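Side-chain contact in HRDC domain-containing protein (Bifidobacterium adolescentis ATCC 15703, PDB 3CYM), which is of unknown function but probably binds nucleic acid and removes nucleotides from its 3' end as a ribonuclease D-like exonuclease: residues A[22-25]-A[26-30]. Sequence-based numbering, arbitrary orientation.
Sequences DTLP and AFRDY
With a chi1 of 63°, Thr23 tucks OG1 between its own backbone N and carbonyl carbon, and that rotation turns the hydroxyl oxygen onto the first turn of helix 24-35, where Ala26 N meets it. The result is a worked example of an N-cap: Ala26 N donates to Thr23 OG1 across 3.5 Å, a weak bond although its N-H points fairly well at the oxygen, and the methyl CB of Ala26 packs against OG1 at 3.4 Å. The carbonyl of Thr23 begins the main-chain ladder by accepting from Phe27 N at 3.0 Å, and Leu24 O and Pro25 O continue it with Arg28 N and Asp29 N. Pro25 has no N-H to give, which costs nothing here, since in the first turn no helix carbonyl lies four residues back to accept one. One turn apart, Leu24 and Arg28 run side by side in the same direction, with CD1 of Leu24 4.1 Å from CD of Arg28. With CG anti to its own carbonyl carbon, Arg28 lays that methylene 3.1 Å from Leu24 O, and the chain then bends at chi2 and chi3; its NH1 makes a long, weak ion pair with Asp86. Phe27 instead turns inward, edge-to-face with Trp84 and against Leu77 of helix 74-79, while Tyr30 OH bonds to Gly68 O. The helix start follows strand 20-21 at an edge of the exonuclease domain's mixed sheet. Chemically, threonine contributes two acceptors, OG1 and O, to successive amides of the opening turn, a polar cap beside a hydrophobic face that packs inward.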
ATOM      1  N   ASP A  22      -0.131 -21.516 -14.490  1.00 24.71           N
ATOM      2  CA  ASP A  22      -0.913 -20.689 -15.407  1.00 22.61           C
ATOM      3  C   ASP A  22      -1.944 -21.467 -16.219  1.00 24.53           C
ATOM      4  O   ASP A  22      -2.564 -20.915 -17.128  1.00 26.84           O
ATOM      5  CB  ASP A  22      -0.006 -19.839 -16.319  1.00 21.08           C
ATOM      6  CG  ASP A  22       0.981 -20.664 -17.151  1.00 20.64           C
ATOM      7  OD1 ASP A  22       1.959 -20.049 -17.632  1.00 25.00           O
ATOM      8  OD2 ASP A  22       0.816 -21.895 -17.336  1.00 29.07           O
ATOM      9  N   THR A  23      -2.113 -22.747 -15.891  1.00 24.17           N
ATOM     10  CA  THR A  23      -3.146 -23.576 -16.519  1.00 25.58           C
ATOM     11  C   THR A  23      -4.121 -24.127 -15.473  1.00 30.89           C
ATOM     12  O   THR A  23      -3.763 -24.271 -14.301  1.00 32.18           O
ATOM     13  CB  THR A  23      -2.546 -24.751 -17.334  1.00 23.67           C
ATOM     14  OG1 THR A  23      -1.833 -25.641 -16.464  1.00 27.21           O
ATOM     15  CG2 THR A  23      -1.607 -24.245 -18.418  1.00 14.11           C
ATOM     16  N   LEU A  24      -5.351 -24.413 -15.901  1.00 30.91           N
ATOM     17  CA  LEU A  24      -6.351 -25.032 -15.029  1.00 27.52           C
ATOM     18  C   LEU A  24      -5.910 -26.354 -14.368  1.00 29.64           C
ATOM     19  O   LEU A  24      -6.055 -26.475 -13.148  1.00 32.06           O
ATOM     20  CB  LEU A  24      -7.716 -25.175 -15.727  1.00 31.57           C
ATOM     21  CG  LEU A  24      -8.874 -25.761 -14.902  1.00 26.92           C
ATOM     22  CD1 LEU A  24      -9.360 -24.773 -13.853  1.00 27.52           C
ATOM     23  CD2 LEU A  24     -10.027 -26.210 -15.793  1.00 23.83           C
ATOM     24  N   PRO A  25      -5.344 -27.330 -15.136  1.00 28.13           N
ATOM     25  CA  PRO A  25      -4.881 -28.545 -14.439  1.00 28.52           C
ATOM     26  C   PRO A  25      -3.800 -28.302 -13.379  1.00 23.34           C
ATOM     27  O   PRO A  25      -3.824 -28.947 -12.336  1.00 21.90           O
ATOM     28  CB  PRO A  25      -4.318 -29.414 -15.572  1.00 27.74           C
ATOM     29  CG  PRO A  25      -4.990 -28.927 -16.792  1.00 27.81           C
ATOM     30  CD  PRO A  25      -5.106 -27.447 -16.590  1.00 28.66           C
ATOM     31  N   ALA A  26      -2.889 -27.366 -13.635  1.00 23.53           N
ATOM     32  CA  ALA A  26      -1.809 -27.068 -12.686  1.00 24.01           C
ATOM     33  C   ALA A  26      -2.325 -26.364 -11.432  1.00 20.47           C
ATOM     34  O   ALA A  26      -1.768 -26.538 -10.346  1.00 18.22           O
ATOM     35  CB  ALA A  26      -0.718 -26.250 -13.350  1.00 27.00           C
ATOM     36  N   PHE A  27      -3.393 -25.582 -11.603  1.00 22.25           N
ATOM     37  CA  PHE A  27      -4.117 -24.943 -10.501  1.00 18.54           C
ATOM     38  C   PHE A  27      -4.863 -25.946  -9.609  1.00 22.08           C
ATOM     39  O   PHE A  27      -4.780 -25.866  -8.377  1.00 20.63           O
ATOM     40  CB  PHE A  27      -5.092 -23.891 -11.054  1.00 20.76           C
ATOM     41  CG  PHE A  27      -5.930 -23.222  -9.998  1.00 25.27           C
ATOM     42  CD1 PHE A  27      -5.413 -22.170  -9.247  1.00 19.08           C
ATOM     43  CD2 PHE A  27      -7.245 -23.640  -9.759  1.00 24.76           C
ATOM     44  CE1 PHE A  27      -6.179 -21.551  -8.267  1.00 15.38           C
ATOM     45  CE2 PHE A  27      -8.020 -23.033  -8.774  1.00 23.70           C
ATOM     46  CZ  PHE A  27      -7.489 -21.980  -8.027  1.00 23.89           C
ATOM     47  N   ARG A  28      -5.602 -26.873 -10.231  1.00 20.09           N
ATOM     48  CA  ARG A  28      -6.323 -27.911  -9.499  1.00 17.25           C
ATOM     49  C   ARG A  28      -5.346 -28.837  -8.777  1.00 21.84           C
ATOM     50  O   ARG A  28      -5.677 -29.386  -7.731  1.00 22.69           O
ATOM     51  CB  ARG A  28      -7.231 -28.750 -10.413  1.00 16.69           C
ATOM     52  CG  ARG A  28      -8.160 -27.980 -11.358  1.00 19.93           C
ATOM     53  CD  ARG A  28      -9.397 -27.378 -10.688  1.00 36.18           C
ATOM     54  NE  ARG A  28     -10.580 -28.245 -10.761  1.00 43.29           N
ATOM     55  CZ  ARG A  28     -11.163 -28.834  -9.712  1.00 46.50           C
ATOM     56  NH1 ARG A  28     -10.683 -28.665  -8.484  1.00 40.64           N
ATOM     57  NH2 ARG A  28     -12.236 -29.600  -9.890  1.00 42.62           N
ATOM     58  N   ASP A  29      -4.151 -29.006  -9.340  1.00 18.64           N
ATOM     59  CA  ASP A  29      -3.117 -29.833  -8.717  1.00 22.24           C
ATOM     60  C   ASP A  29      -2.539 -29.181  -7.465  1.00 19.82           C
ATOM     61  O   ASP A  29      -2.367 -29.846  -6.438  1.00 21.10           O
ATOM     62  CB  ASP A  29      -1.983 -30.160  -9.700  1.00 23.92           C
ATOM     63  CG  ASP A  29      -0.892 -31.025  -9.068  1.00 31.60           C
ATOM     64  OD1 ASP A  29      -1.228 -32.062  -8.448  1.00 40.28           O
ATOM     65  OD2 ASP A  29       0.302 -30.672  -9.184  1.00 34.09           O
ATOM     66  N   TYR A  30      -2.233 -27.888  -7.558  1.00 21.10           N
ATOM     67  CA  TYR A  30      -1.691 -27.151  -6.418  1.00 20.40           C
ATOM     68  C   TYR A  30      -2.702 -27.032  -5.290  1.00 15.98           C
ATOM     69  O   TYR A  30      -2.338 -27.173  -4.136  1.00 17.29           O
ATOM     70  CB  TYR A  30      -1.165 -25.766  -6.818  1.00 17.19           C
ATOM     71  CG  TYR A  30      -0.353 -25.111  -5.720  1.00 15.19           C
ATOM     72  CD1 TYR A  30       0.864 -25.649  -5.319  1.00 15.04           C
ATOM     73  CD2 TYR A  30      -0.807 -23.958  -5.073  1.00 14.56           C
ATOM     74  CE1 TYR A  30       1.619 -25.059  -4.309  1.00 12.45           C
ATOM     75  CE2 TYR A  30      -0.051 -23.362  -4.061  1.00  6.17           C
ATOM     76  CZ  TYR A  30       1.155 -23.922  -3.684  1.00 13.81           C
ATOM     77  OH  TYR A  30       1.901 -23.354  -2.679  1.00 13.14           O
TER